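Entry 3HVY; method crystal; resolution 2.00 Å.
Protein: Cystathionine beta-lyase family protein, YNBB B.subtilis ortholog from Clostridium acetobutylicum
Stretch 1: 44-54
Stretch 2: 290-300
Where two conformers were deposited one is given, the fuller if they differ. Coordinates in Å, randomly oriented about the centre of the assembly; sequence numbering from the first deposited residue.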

ATOM      1  N   TYR D  44     -21.512  19.882 -16.153  1.00 30.55           N
ATOM      2  CA  TYR D  44     -21.134  21.026 -15.369  1.00 30.11           C
ATOM      3  C   TYR D  44     -20.169  20.615 -14.229  1.00 31.38           C
ATOM      4  O   TYR D  44     -19.104  21.188 -14.042  1.00 30.31           O
ATOM      5  N   ASN D  45     -20.583  19.625 -13.453  1.00 30.57           N
ATOM      6  CA  ASN D  45     -19.791  19.169 -12.334  1.00 31.32           C
ATOM      7  C   ASN D  45     -18.469  18.547 -12.755  1.00 29.76           C
ATOM      8  O   ASN D  45     -17.475  18.739 -12.090  1.00 28.01           O
ATOM      9  N   GLN D  46     -18.436  17.850 -13.877  1.00 33.08           N
ATOM     10  CA  GLN D  46     -17.174  17.332 -14.329  1.00 31.94           C
ATOM     11  C   GLN D  46     -16.200  18.482 -14.613  1.00 32.45           C
ATOM     12  O   GLN D  46     -15.003  18.400 -14.314  1.00 30.77           O
ATOM     13  N   LEU D  47     -16.712  19.519 -15.257  1.00 32.18           N
ATOM     14  CA  LEU D  47     -15.947  20.708 -15.561  1.00 31.52           C
ATOM     15  C   LEU D  47     -15.520  21.452 -14.304  1.00 31.25           C
ATOM     16  O   LEU D  47     -14.396  21.876 -14.172  1.00 30.23           O
ATOM     17  N   LYS D  48     -16.416  21.596 -13.342  1.00 31.68           N
ATOM     18  CA  LYS D  48     -16.042  22.233 -12.065  1.00 29.19           C
ATOM     19  C   LYS D  48     -14.812  21.530 -11.419  1.00 30.33           C
ATOM     20  O   LYS D  48     -13.913  22.169 -10.837  1.00 29.46           O
ATOM     21  N   VAL D  49     -14.802  20.195 -11.462  1.00 30.76           N
ATOM     22  CA  VAL D  49     -13.751  19.439 -10.835  1.00 29.10           C
ATOM     23  C   VAL D  49     -12.458  19.575 -11.643  1.00 30.00           C
ATOM     24  O   VAL D  49     -11.413  19.836 -11.078  1.00 29.22           O
ATOM     25  N   LEU D  50     -12.534  19.430 -12.953  1.00 30.17           N
ATOM     26  CA  LEU D  50     -11.373  19.566 -13.796  1.00 29.08           C
ATOM     27  C   LEU D  50     -10.720  20.936 -13.557  1.00 29.20           C
ATOM     28  O   LEU D  50      -9.485  21.054 -13.402  1.00 30.97           O
ATOM     29  N   LYS D  51     -11.510  21.996 -13.531  1.00 31.88           N
ATOM     30  CA  LYS D  51     -10.921  23.330 -13.314  1.00 30.87           C
ATOM     31  C   LYS D  51     -10.194  23.423 -11.967  1.00 28.77           C
ATOM     32  O   LYS D  51      -9.156  24.052 -11.854  1.00 33.45           O
ATOM     33  N   ALA D  52     -10.793  22.860 -10.923  1.00 32.52           N
ATOM     34  CA  ALA D  52     -10.195  22.867  -9.585  1.00 31.69           C
ATOM     35  C   ALA D  52      -8.798  22.144  -9.624  1.00 33.21           C
ATOM     36  O   ALA D  52      -7.784  22.645  -9.083  1.00 33.33           O
ATOM     37  N   PHE D  53      -8.723  20.995 -10.302  1.00 31.05           N
ATOM     38  CA  PHE D  53      -7.447  20.305 -10.451  1.00 30.02           C
ATOM     39  C   PHE D  53      -6.388  21.218 -11.108  1.00 32.77           C
ATOM     40  O   PHE D  53      -5.262  21.364 -10.631  1.00 32.52           O
ATOM     41  N   GLN D  54      -6.792  21.829 -12.207  1.00 28.09           N
ATOM     42  CA  GLN D  54      -5.897  22.656 -13.024  1.00 29.61           C
ATOM     43  C   GLN D  54      -5.516  23.926 -12.316  1.00 30.24           C
ATOM     44  O   GLN D  54      -4.366  24.323 -12.388  1.00 32.72           O
ATOM     45  N   LEU D 290      -7.509   9.062  -3.954  1.00 31.87           N
ATOM     46  CA  LEU D 290      -8.456  10.107  -3.535  1.00 32.32           C
ATOM     47  C   LEU D 290      -8.634  11.146  -4.633  1.00 31.47           C
ATOM     48  O   LEU D 290      -9.752  11.584  -4.884  1.00 34.56           O
ATOM     49  N   TYR D 291      -7.554  11.498  -5.329  1.00 29.14           N
ATOM     50  CA  TYR D 291      -7.649  12.429  -6.444  1.00 30.62           C
ATOM     51  C   TYR D 291      -8.410  11.813  -7.604  1.00 30.70           C
ATOM     52  O   TYR D 291      -9.291  12.431  -8.170  1.00 29.87           O
ATOM     53  N   GLU D 292      -8.019  10.599  -8.007  1.00 32.89           N
ATOM     54  CA  GLU D 292      -8.707   9.969  -9.112  1.00 28.71           C
ATOM     55  C   GLU D 292     -10.170   9.764  -8.774  1.00 29.10           C
ATOM     56  O   GLU D 292     -11.014   9.943  -9.598  1.00 27.47           O
ATOM     57  N   GLY D 293     -10.464   9.353  -7.537  1.00 28.98           N
ATOM     58  CA  GLY D 293     -11.801   9.175  -7.104  1.00 28.30           C
ATOM     59  C   GLY D 293     -12.611  10.442  -7.206  1.00 27.32           C
ATOM     60  O   GLY D 293     -13.786  10.415  -7.656  1.00 29.40           O
ATOM     61  N   LEU D 294     -12.031  11.546  -6.770  1.00 30.01           N
ATOM     62  CA  LEU D 294     -12.668  12.858  -6.953  1.00 27.65           C
ATOM     63  C   LEU D 294     -12.980  13.203  -8.429  1.00 29.20           C
ATOM     64  O   LEU D 294     -14.068  13.687  -8.768  1.00 30.18           O
ATOM     65  N   PHE D 295     -12.031  12.938  -9.308  1.00 28.87           N
ATOM     66  CA  PHE D 295     -12.221  13.190 -10.713  1.00 27.78           C
ATOM     67  C   PHE D 295     -13.366  12.397 -11.313  1.00 29.91           C
ATOM     68  O   PHE D 295     -14.134  12.933 -12.131  1.00 28.49           O
HETATM   69  N   MSE D 296     -13.501  11.138 -10.894  0.50 27.30           N
HETATM   70  CA  MSE D 296     -14.566  10.276 -11.379  0.50 25.57           C
HETATM   71  C   MSE D 296     -15.898  10.460 -10.604  0.50 27.43           C
HETATM   72  O   MSE D 296     -16.911   9.883 -10.989  0.50 23.04           O
ATOM     73  N   ALA D 297     -15.892  11.234  -9.521  1.00 29.06           N
ATOM     74  CA  ALA D 297     -17.080  11.369  -8.676  1.00 30.79           C
ATOM     75  C   ALA D 297     -18.344  11.992  -9.327  1.00 32.86           C
ATOM     76  O   ALA D 297     -19.475  11.520  -9.061  1.00 33.66           O
ATOM     77  N   PRO D 298     -18.180  13.086 -10.090  1.00 30.28           N
ATOM     78  CA  PRO D 298     -19.358  13.638 -10.765  1.00 29.82           C
ATOM     79  C   PRO D 298     -20.044  12.628 -11.663  1.00 28.17           C
ATOM     80  O   PRO D 298     -21.252  12.632 -11.797  1.00 30.94           O
ATOM     81  N   HIS D 299     -19.247  11.809 -12.327  1.00 30.15           N
ATOM     82  CA  HIS D 299     -19.758  10.761 -13.213  1.00 28.84           C
ATOM     83  C   HIS D 299     -20.417   9.615 -12.460  1.00 28.41           C
ATOM     84  O   HIS D 299     -21.562   9.250 -12.725  1.00 27.64           O
ATOM     85  N   VAL D 300     -19.678   9.015 -11.570  1.00 30.22           N
ATOM     86  CA  VAL D 300     -20.181   7.902 -10.799  1.00 32.30           C
ATOM     87  C   VAL D 300     -21.428   8.263  -9.985  1.00 31.12           C
ATOM     88  O   VAL D 300     -22.381   7.469  -9.915  1.00 28.05           O
TER

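The two stretches are helices from distant parts of one chain. They run nearly antiparallel, at 166°, and their axes approach to 8.5 Å. Together they bury 499 Å². Phe 295, Phe 53 and Pro 298 cover the most surface, with Gln 46 close behind.

Phe 295 has a t rotamer (chi1 -168°). Its CA-to-CB bond points sideways, yet the ring fits as a knob into a hole formed by Gln 46, Val 49, Leu 50 and Phe 53. Leu 50, also t, brings its CD1 to 4.0 Å from Phe 295 CE1. Val 49 CG1 lies 4.3 Å from Phe 295 CD1. Gln 46 NE2 sits over one face of the ring, 3.6 Å from Phe 295 CE1.

Phe 53 points toward the other helix. Its chi1 of -92° lies between the usual wells. The edge of Phe 295 is directed at its face, with centroids 5.8 Å apart and planes at 79°. Phe 53 CZ reaches the backbone at Tyr 291 O, 3.2 Å away, so this carbonyl meets the ring edge. Phe 53 CE2 is 3.6 Å from Tyr 291 CD1, and these two rings meet obliquely. Leu 294, t and pointing toward the first helix, places CD2 3.9 Å from Phe 53 CE1.

Pro 298 also points toward the first helix. Its ring, with a C-gamma exo pucker, packs on Val 49, where Val 49 CG2 and Pro 298 CG are 3.7 Å apart. Val 49 is t and points toward the second helix. Pro 298 CB is 3.8 Å from Gln 46 N. Proline has no amide hydrogen, and the second helix is kinked here: the N atoms of Pro 298 and His 299 make no bond to the preceding turn.

Polar contacts gather near the kink. Gln 46 (chi1 t, chi2 p) starts sideways, but its end comes nearer to the second helix. Gln 46 NE2 donates a hydrogen bond to Phe 295 O at 3.0 Å. Water 3 donates to Gln 46 OE1 and to Phe 295 O, its O atom 2.6 Å from each, and accepts from His 299 N at 3.0 Å. It thus serves an amide left free by the kink. The O atom of water 2 lies 2.9 Å from Gln 46 OE1. Asn 45, m and pointing toward the second helix, is linked through water 1, which accepts from Asn 45 ND2 and donates to Pro 298 O.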

ATOM      1  CB  TYR D  44     -22.385  21.661 -14.775  1.00 29.23           C
ATOM      2  CG  TYR D  44     -22.012  22.857 -13.942  1.00 33.65           C
ATOM      3  CD1 TYR D  44     -21.604  24.020 -14.556  1.00 43.17           C
ATOM      4  CD2 TYR D  44     -22.040  22.812 -12.551  1.00 35.68           C
ATOM      5  CE1 TYR D  44     -21.241  25.118 -13.829  1.00 54.33           C
ATOM      6  CE2 TYR D  44     -21.676  23.917 -11.805  1.00 38.53           C
ATOM      7  CZ  TYR D  44     -21.273  25.070 -12.464  1.00 52.74           C
ATOM      8  OH  TYR D  44     -20.894  26.211 -11.810  1.00 52.68           O
ATOM      9  CB  ASN D  45     -20.616  18.230 -11.465  1.00 29.51           C
ATOM     10  CG  ASN D  45     -21.646  18.965 -10.656  1.00 28.54           C
ATOM     11  OD1 ASN D  45     -21.477  20.153 -10.388  1.00 31.32           O
ATOM     12  ND2 ASN D  45     -22.692  18.258 -10.186  1.00 30.86           N
ATOM     13  CB  GLN D  46     -17.341  16.468 -15.581  1.00 30.63           C
ATOM     14  CG  GLN D  46     -16.011  15.922 -16.092  1.00 31.29           C
ATOM     15  CD  GLN D  46     -15.570  14.733 -15.316  1.00 35.77           C
ATOM     16  OE1 GLN D  46     -16.038  13.628 -15.567  1.00 38.24           O
ATOM     17  NE2 GLN D  46     -14.662  14.940 -14.352  1.00 36.49           N
ATOM     18  CB  LEU D  47     -16.778  21.635 -16.448  1.00 31.91           C
ATOM     19  CG  LEU D  47     -16.127  22.976 -16.827  1.00 35.69           C
ATOM     20  CD1 LEU D  47     -14.779  22.784 -17.611  1.00 34.22           C
ATOM     21  CD2 LEU D  47     -17.123  23.797 -17.648  1.00 30.66           C
ATOM     22  CB  LYS D  48     -17.285  22.146 -11.163  1.00 33.03           C
ATOM     23  CG  LYS D  48     -17.120  22.449  -9.726  1.00 34.98           C
ATOM     24  CD  LYS D  48     -18.484  22.792  -9.040  1.00 42.04           C
ATOM     25  CE  LYS D  48     -19.458  21.657  -8.869  1.00 43.15           C
ATOM     26  NZ  LYS D  48     -20.663  22.002  -7.932  1.00 31.75           N
ATOM     27  CB  VAL D  49     -14.163  17.927 -10.574  1.00 30.12           C
ATOM     28  CG1 VAL D  49     -12.987  17.144 -10.087  1.00 27.37           C
ATOM     29  CG2 VAL D  49     -15.306  17.851  -9.497  1.00 27.88           C
ATOM     30  CB  LEU D  50     -11.797  19.425 -15.259  1.00 31.81           C
ATOM     31  CG  LEU D  50     -10.710  19.605 -16.312  1.00 30.04           C
ATOM     32  CD1 LEU D  50      -9.565  18.578 -16.064  1.00 29.79           C
ATOM     33  CD2 LEU D  50     -11.297  19.524 -17.746  1.00 25.92           C
ATOM     34  CB  LYS D  51     -11.982  24.427 -13.325  1.00 30.91           C
ATOM     35  CG  LYS D  51     -12.625  24.723 -14.652  1.00 47.38           C
ATOM     36  CD  LYS D  51     -13.378  26.063 -14.622  1.00 50.48           C
ATOM     37  CE  LYS D  51     -14.340  26.198 -13.454  1.00 60.23           C
ATOM     38  NZ  LYS D  51     -15.130  27.475 -13.508  1.00 67.76           N
ATOM     39  CB  ALA D  52     -11.153  22.232  -8.586  1.00 27.33           C
ATOM     40  CB  PHE D  53      -7.630  19.055 -11.318  1.00 29.78           C
ATOM     41  CG  PHE D  53      -7.939  17.772 -10.533  1.00 28.03           C
ATOM     42  CD1 PHE D  53      -9.198  17.530 -10.011  1.00 35.72           C
ATOM     43  CD2 PHE D  53      -6.968  16.800 -10.375  1.00 34.68           C
ATOM     44  CE1 PHE D  53      -9.472  16.366  -9.324  1.00 37.46           C
ATOM     45  CE2 PHE D  53      -7.218  15.617  -9.690  1.00 32.31           C
ATOM     46  CZ  PHE D  53      -8.471  15.402  -9.145  1.00 30.35           C
ATOM     47  CB  GLN D  54      -6.577  22.933 -14.362  1.00 29.80           C
ATOM     48  CG  GLN D  54      -6.895  21.622 -15.109  1.00 31.88           C
ATOM     49  CD  GLN D  54      -7.308  21.885 -16.533  1.00 42.50           C
ATOM     50  OE1 GLN D  54      -7.884  22.937 -16.817  1.00 34.75           O
ATOM     51  NE2 GLN D  54      -7.024  20.947 -17.432  1.00 32.75           N
ATOM     52  CB  LEU D 290      -8.026  10.795  -2.220  1.00 31.42           C
ATOM     53  CG  LEU D 290      -7.980   9.917  -0.960  1.00 34.52           C
ATOM     54  CD1 LEU D 290      -7.571  10.719   0.302  1.00 37.07           C
ATOM     55  CD2 LEU D 290      -9.369   9.196  -0.831  1.00 29.26           C
ATOM     56  CB  TYR D 291      -6.238  12.832  -6.968  1.00 31.48           C
ATOM     57  CG  TYR D 291      -5.501  13.924  -6.166  1.00 33.61           C
ATOM     58  CD1 TYR D 291      -5.813  15.273  -6.347  1.00 34.16           C
ATOM     59  CD2 TYR D 291      -4.478  13.611  -5.288  1.00 33.25           C
ATOM     60  CE1 TYR D 291      -5.138  16.254  -5.674  1.00 35.52           C
ATOM     61  CE2 TYR D 291      -3.812  14.582  -4.598  1.00 35.14           C
ATOM     62  CZ  TYR D 291      -4.139  15.911  -4.788  1.00 34.44           C
ATOM     63  OH  TYR D 291      -3.501  16.922  -4.088  1.00 31.65           O
ATOM     64  CB  GLU D 292      -8.076   8.622  -9.481  1.00 31.20           C
ATOM     65  CG  GLU D 292      -8.748   8.074 -10.743  1.00 36.44           C
ATOM     66  CD  GLU D 292      -8.107   6.830 -11.354  1.00 40.47           C
ATOM     67  OE1 GLU D 292      -7.168   6.271 -10.748  1.00 39.70           O
ATOM     68  OE2 GLU D 292      -8.557   6.437 -12.460  1.00 41.97           O
ATOM     69  CB  LEU D 294     -11.813  13.943  -6.293  1.00 31.54           C
ATOM     70  CG  LEU D 294     -12.261  15.393  -6.391  1.00 32.32           C
ATOM     71  CD1 LEU D 294     -13.568  15.541  -5.716  1.00 25.83           C
ATOM     72  CD2 LEU D 294     -11.243  16.369  -5.838  1.00 27.36           C
ATOM     73  CB  PHE D 295     -10.933  12.952 -11.476  1.00 29.77           C
ATOM     74  CG  PHE D 295     -10.991  13.461 -12.852  1.00 31.08           C
ATOM     75  CD1 PHE D 295     -10.980  14.825 -13.083  1.00 36.17           C
ATOM     76  CD2 PHE D 295     -11.110  12.600 -13.911  1.00 33.27           C
ATOM     77  CE1 PHE D 295     -11.061  15.328 -14.355  1.00 32.16           C
ATOM     78  CE2 PHE D 295     -11.192  13.071 -15.183  1.00 32.49           C
ATOM     79  CZ  PHE D 295     -11.191  14.472 -15.411  1.00 32.99           C
HETATM   80  CB  MSE D 296     -14.126   8.810 -11.235  0.50 23.28           C
HETATM   81  CG  MSE D 296     -12.897   8.378 -12.022  0.50 32.56           C
HETATM   82 SE   MSE D 296     -12.382   6.562 -11.412  0.38 34.45          SE
HETATM   83  CE  MSE D 296     -14.193   5.796 -11.276  0.50 45.52           C
ATOM     84  CB  ALA D 297     -16.749  12.036  -7.368  1.00 30.16           C
ATOM     85  CB  PRO D 298     -18.760  14.772 -11.638  1.00 26.79           C
ATOM     86  CG  PRO D 298     -17.573  15.248 -10.874  1.00 30.67           C
ATOM     87  CD  PRO D 298     -16.974  13.913 -10.361  1.00 30.95           C
ATOM     88  CB  HIS D 299     -18.641  10.243 -14.153  1.00 30.55           C
ATOM     89  CG  HIS D 299     -19.108   9.243 -15.161  1.00 31.37           C
ATOM     90  ND1 HIS D 299     -19.467   9.594 -16.447  1.00 32.65           N
ATOM     91  CD2 HIS D 299     -19.261   7.895 -15.076  1.00 34.83           C
ATOM     92  CE1 HIS D 299     -19.841   8.503 -17.099  1.00 35.43           C
ATOM     93  NE2 HIS D 299     -19.725   7.462 -16.295  1.00 32.52           N
ATOM     94  CB  VAL D 300     -19.066   7.284  -9.939  1.00 33.76           C
ATOM     95  CG1 VAL D 300     -19.639   6.202  -9.041  1.00 27.46           C
ATOM     96  CG2 VAL D 300     -17.979   6.649 -10.893  1.00 30.47           C
TER
HETATM   97  O   HOH W   1     -22.398  15.203 -11.231  1.00 22.94           O
HETATM   98  O   HOH W   2     -18.729  12.814 -16.331  1.00 35.39           O
HETATM   99  O   HOH W   3     -16.499  12.508 -13.224  1.00 47.58           O